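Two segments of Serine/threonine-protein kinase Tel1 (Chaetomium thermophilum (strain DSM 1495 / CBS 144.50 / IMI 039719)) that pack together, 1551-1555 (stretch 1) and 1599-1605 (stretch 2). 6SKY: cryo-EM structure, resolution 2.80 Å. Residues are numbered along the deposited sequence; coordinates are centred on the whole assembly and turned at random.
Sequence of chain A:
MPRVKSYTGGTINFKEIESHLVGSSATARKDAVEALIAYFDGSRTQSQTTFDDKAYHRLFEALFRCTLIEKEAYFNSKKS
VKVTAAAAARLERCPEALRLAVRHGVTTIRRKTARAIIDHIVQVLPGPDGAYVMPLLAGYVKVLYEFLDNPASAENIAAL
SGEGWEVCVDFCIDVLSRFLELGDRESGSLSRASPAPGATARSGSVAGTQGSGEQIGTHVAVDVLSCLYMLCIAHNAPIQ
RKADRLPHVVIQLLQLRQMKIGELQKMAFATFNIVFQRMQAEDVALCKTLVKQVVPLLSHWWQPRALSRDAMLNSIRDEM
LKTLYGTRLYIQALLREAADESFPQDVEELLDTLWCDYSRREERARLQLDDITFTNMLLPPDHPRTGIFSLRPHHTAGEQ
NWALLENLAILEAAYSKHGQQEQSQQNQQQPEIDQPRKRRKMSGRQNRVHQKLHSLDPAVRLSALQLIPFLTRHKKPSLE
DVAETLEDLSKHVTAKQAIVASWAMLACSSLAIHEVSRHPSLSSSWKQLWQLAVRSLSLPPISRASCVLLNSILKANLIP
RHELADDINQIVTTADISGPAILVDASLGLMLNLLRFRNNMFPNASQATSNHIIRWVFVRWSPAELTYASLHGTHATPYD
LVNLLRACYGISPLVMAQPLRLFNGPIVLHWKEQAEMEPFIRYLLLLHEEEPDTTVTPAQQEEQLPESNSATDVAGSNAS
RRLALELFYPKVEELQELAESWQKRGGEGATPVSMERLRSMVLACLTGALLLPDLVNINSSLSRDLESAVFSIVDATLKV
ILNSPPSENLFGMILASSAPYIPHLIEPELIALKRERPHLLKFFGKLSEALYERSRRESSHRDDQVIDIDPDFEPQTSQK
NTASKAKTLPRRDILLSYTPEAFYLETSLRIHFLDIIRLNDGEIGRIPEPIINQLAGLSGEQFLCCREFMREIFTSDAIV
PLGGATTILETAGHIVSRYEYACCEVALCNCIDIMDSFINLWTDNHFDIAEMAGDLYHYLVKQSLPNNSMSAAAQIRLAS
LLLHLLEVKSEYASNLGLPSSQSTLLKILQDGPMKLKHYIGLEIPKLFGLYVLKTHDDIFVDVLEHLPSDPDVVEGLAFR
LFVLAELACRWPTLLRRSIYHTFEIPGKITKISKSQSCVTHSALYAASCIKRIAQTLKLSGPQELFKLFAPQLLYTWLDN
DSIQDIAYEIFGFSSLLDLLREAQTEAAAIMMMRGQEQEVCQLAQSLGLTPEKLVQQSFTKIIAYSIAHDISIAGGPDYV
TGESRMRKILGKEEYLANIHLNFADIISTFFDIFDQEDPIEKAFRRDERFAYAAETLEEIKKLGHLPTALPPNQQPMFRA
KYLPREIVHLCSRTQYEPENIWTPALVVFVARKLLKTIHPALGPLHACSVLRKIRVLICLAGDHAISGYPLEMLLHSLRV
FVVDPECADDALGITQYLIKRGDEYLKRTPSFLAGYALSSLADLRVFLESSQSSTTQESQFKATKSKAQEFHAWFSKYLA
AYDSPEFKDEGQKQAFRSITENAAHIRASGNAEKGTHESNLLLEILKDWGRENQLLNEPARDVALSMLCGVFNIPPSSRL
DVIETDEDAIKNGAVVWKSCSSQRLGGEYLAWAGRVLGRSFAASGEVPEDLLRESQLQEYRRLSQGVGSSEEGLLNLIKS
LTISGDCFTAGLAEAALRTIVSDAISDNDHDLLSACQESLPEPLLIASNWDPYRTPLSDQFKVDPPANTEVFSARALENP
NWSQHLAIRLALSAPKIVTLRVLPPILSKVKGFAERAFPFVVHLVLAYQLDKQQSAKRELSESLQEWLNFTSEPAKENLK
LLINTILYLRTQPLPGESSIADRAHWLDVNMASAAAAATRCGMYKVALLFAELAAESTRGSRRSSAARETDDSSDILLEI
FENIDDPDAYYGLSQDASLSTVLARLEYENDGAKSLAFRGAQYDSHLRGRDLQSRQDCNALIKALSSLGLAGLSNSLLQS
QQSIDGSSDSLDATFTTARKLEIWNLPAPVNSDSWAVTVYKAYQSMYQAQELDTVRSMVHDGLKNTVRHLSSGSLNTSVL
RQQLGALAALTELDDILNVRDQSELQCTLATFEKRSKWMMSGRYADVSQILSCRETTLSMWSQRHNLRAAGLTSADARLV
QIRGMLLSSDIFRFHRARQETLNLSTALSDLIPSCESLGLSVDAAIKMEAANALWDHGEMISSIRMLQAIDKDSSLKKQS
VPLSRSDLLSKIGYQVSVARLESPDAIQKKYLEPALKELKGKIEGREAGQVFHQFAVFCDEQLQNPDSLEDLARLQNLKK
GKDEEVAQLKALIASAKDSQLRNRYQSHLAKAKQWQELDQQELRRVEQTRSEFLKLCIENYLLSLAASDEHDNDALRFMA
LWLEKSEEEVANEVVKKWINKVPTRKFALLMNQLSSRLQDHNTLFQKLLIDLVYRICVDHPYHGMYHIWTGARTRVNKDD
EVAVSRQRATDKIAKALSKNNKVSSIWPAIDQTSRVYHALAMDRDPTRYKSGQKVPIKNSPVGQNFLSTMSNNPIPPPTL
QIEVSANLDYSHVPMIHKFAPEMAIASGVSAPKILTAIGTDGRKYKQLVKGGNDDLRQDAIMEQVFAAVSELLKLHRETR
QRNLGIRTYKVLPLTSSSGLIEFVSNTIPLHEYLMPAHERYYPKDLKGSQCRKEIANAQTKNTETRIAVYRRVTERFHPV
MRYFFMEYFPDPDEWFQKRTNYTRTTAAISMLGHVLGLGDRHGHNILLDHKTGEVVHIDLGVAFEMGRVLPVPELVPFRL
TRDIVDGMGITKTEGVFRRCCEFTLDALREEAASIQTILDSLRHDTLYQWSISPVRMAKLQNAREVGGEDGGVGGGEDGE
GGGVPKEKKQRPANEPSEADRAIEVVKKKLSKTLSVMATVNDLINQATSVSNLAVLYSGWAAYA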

# COMPACT_ATOMS: atom_id res chain seq x y z
N ASN A 1551 49.36 -31.97 -5.47
CA ASN A 1551 48.15 -32.23 -4.70
C ASN A 1551 47.83 -31.00 -3.87
O ASN A 1551 48.59 -30.03 -3.83
CB ASN A 1551 48.28 -33.48 -3.83
CG ASN A 1551 49.50 -33.44 -2.94
OD1 ASN A 1551 49.54 -32.70 -1.96
ND2 ASN A 1551 50.49 -34.25 -3.26
N ALA A 1552 46.69 -31.04 -3.19
CA ALA A 1552 46.24 -29.94 -2.35
C ALA A 1552 46.10 -30.33 -0.89
O ALA A 1552 45.52 -29.56 -0.11
CB ALA A 1552 44.92 -29.37 -2.87
N GLU A 1553 46.62 -31.49 -0.49
CA GLU A 1553 46.53 -31.90 0.90
C GLU A 1553 47.37 -31.01 1.79
O GLU A 1553 48.34 -30.38 1.36
CB GLU A 1553 46.96 -33.35 1.05
CG GLU A 1553 45.93 -34.33 0.59
CD GLU A 1553 46.04 -35.65 1.32
OE1 GLU A 1553 47.17 -36.04 1.67
OE2 GLU A 1553 44.99 -36.30 1.54
N LYS A 1554 47.01 -30.96 3.07
CA LYS A 1554 47.60 -30.02 4.00
C LYS A 1554 48.85 -30.63 4.62
O LYS A 1554 48.75 -31.57 5.42
CB LYS A 1554 46.59 -29.63 5.07
CG LYS A 1554 46.81 -28.25 5.65
CD LYS A 1554 45.61 -27.79 6.45
CE LYS A 1554 45.68 -26.30 6.73
NZ LYS A 1554 44.49 -25.81 7.48
N GLY A 1555 50.02 -30.12 4.24
CA GLY A 1555 51.27 -30.53 4.83
C GLY A 1555 52.24 -31.22 3.89
O GLY A 1555 53.36 -31.51 4.31
N ARG A 1599 38.52 -30.64 5.10
CA ARG A 1599 39.32 -30.47 6.30
C ARG A 1599 40.78 -30.82 6.05
O ARG A 1599 41.65 -30.35 6.79
CB ARG A 1599 38.76 -31.32 7.44
CG ARG A 1599 39.12 -30.81 8.82
CD ARG A 1599 38.38 -31.56 9.92
NE ARG A 1599 38.54 -30.91 11.22
CZ ARG A 1599 38.12 -31.41 12.37
NH1 ARG A 1599 37.52 -32.59 12.40
NH2 ARG A 1599 38.32 -30.74 13.50
N LEU A 1600 41.05 -31.64 5.04
CA LEU A 1600 42.40 -32.01 4.65
C LEU A 1600 42.93 -31.16 3.51
O LEU A 1600 43.87 -31.57 2.83
CB LEU A 1600 42.45 -33.48 4.26
CG LEU A 1600 41.72 -34.44 5.20
CD1 LEU A 1600 41.77 -35.85 4.65
CD2 LEU A 1600 42.32 -34.37 6.59
N ASP A 1601 42.33 -30.00 3.27
CA ASP A 1601 42.66 -29.17 2.13
C ASP A 1601 43.57 -28.03 2.55
O ASP A 1601 43.48 -27.52 3.66
CB ASP A 1601 41.38 -28.63 1.50
CG ASP A 1601 41.60 -28.10 0.11
OD1 ASP A 1601 42.50 -27.27 -0.08
OD2 ASP A 1601 40.86 -28.52 -0.81
N VAL A 1602 44.47 -27.64 1.64
CA VAL A 1602 45.40 -26.57 1.95
C VAL A 1602 44.69 -25.24 2.08
O VAL A 1602 45.19 -24.33 2.75
CB VAL A 1602 46.51 -26.52 0.88
CG1 VAL A 1602 45.97 -26.06 -0.45
CG2 VAL A 1602 47.64 -25.63 1.34
N ILE A 1603 43.51 -25.11 1.48
CA ILE A 1603 42.63 -23.96 1.69
C ILE A 1603 41.31 -24.51 2.20
O ILE A 1603 40.56 -25.16 1.45
CB ILE A 1603 42.43 -23.14 0.41
CG1 ILE A 1603 43.74 -22.50 -0.02
CG2 ILE A 1603 41.37 -22.09 0.64
CD1 ILE A 1603 43.61 -21.55 -1.16
N GLU A 1604 41.02 -24.28 3.48
CA GLU A 1604 39.83 -24.82 4.11
C GLU A 1604 38.98 -23.80 4.85
O GLU A 1604 37.81 -24.10 5.14
CB GLU A 1604 40.21 -25.94 5.10
CG GLU A 1604 40.86 -25.45 6.37
CD GLU A 1604 41.36 -26.59 7.23
OE1 GLU A 1604 42.23 -27.36 6.77
OE2 GLU A 1604 40.88 -26.73 8.38
N THR A 1605 39.50 -22.62 5.16
CA THR A 1605 38.75 -21.58 5.83
C THR A 1605 38.19 -20.60 4.81
O THR A 1605 38.68 -20.51 3.68
CB THR A 1605 39.64 -20.86 6.84
OG1 THR A 1605 40.37 -21.82 7.61
CG2 THR A 1605 38.83 -20.01 7.80

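This is a small, mainly backbone-mediated contact between two irregular segments, joined by a single beta bridge and fastened at one side by a salt bridge. The bridge pairs Glu1553 with Asp1601, whose CA atoms lie 4.9 Å apart. Neither residue supplies its hydrogen bonds; their neighbors do. Val1602 N donates to Ala1552 O at 2.8 Å, while Lys1554 N reaches Leu1600 O at 3.2 Å in a weak bond with a bent angle of 127°. The same carbonyl, Leu1600 O, also receives a CA-H...O contact from Glu1553 CA at 3.3 Å. The CA-to-CB bond of Glu1553 points away, although CB still touches the second segment; the pairing needs only main-chain atoms, and an acidic group suits this partly exposed site.

Beside the bridge, Ala1552 CB meets Val1602 CG1 at 4.2 Å; both residues are buried, and their small apolar groups suit a place with little access to water. Lys1554 leaves its backbone sideways, but its nearly fully extended chain, with all four chi angles t, brings NZ within 2.8 Å of Glu1604 OE1. The CA-to-CB bond of Glu1604 points toward the first segment, and its carboxylate meets the lysine's opposite charge in a salt bridge. Asp1601 instead steadies its own segment: its OD1 accepts a well-aligned hydrogen bond from Ile1603 N at 2.8 Å.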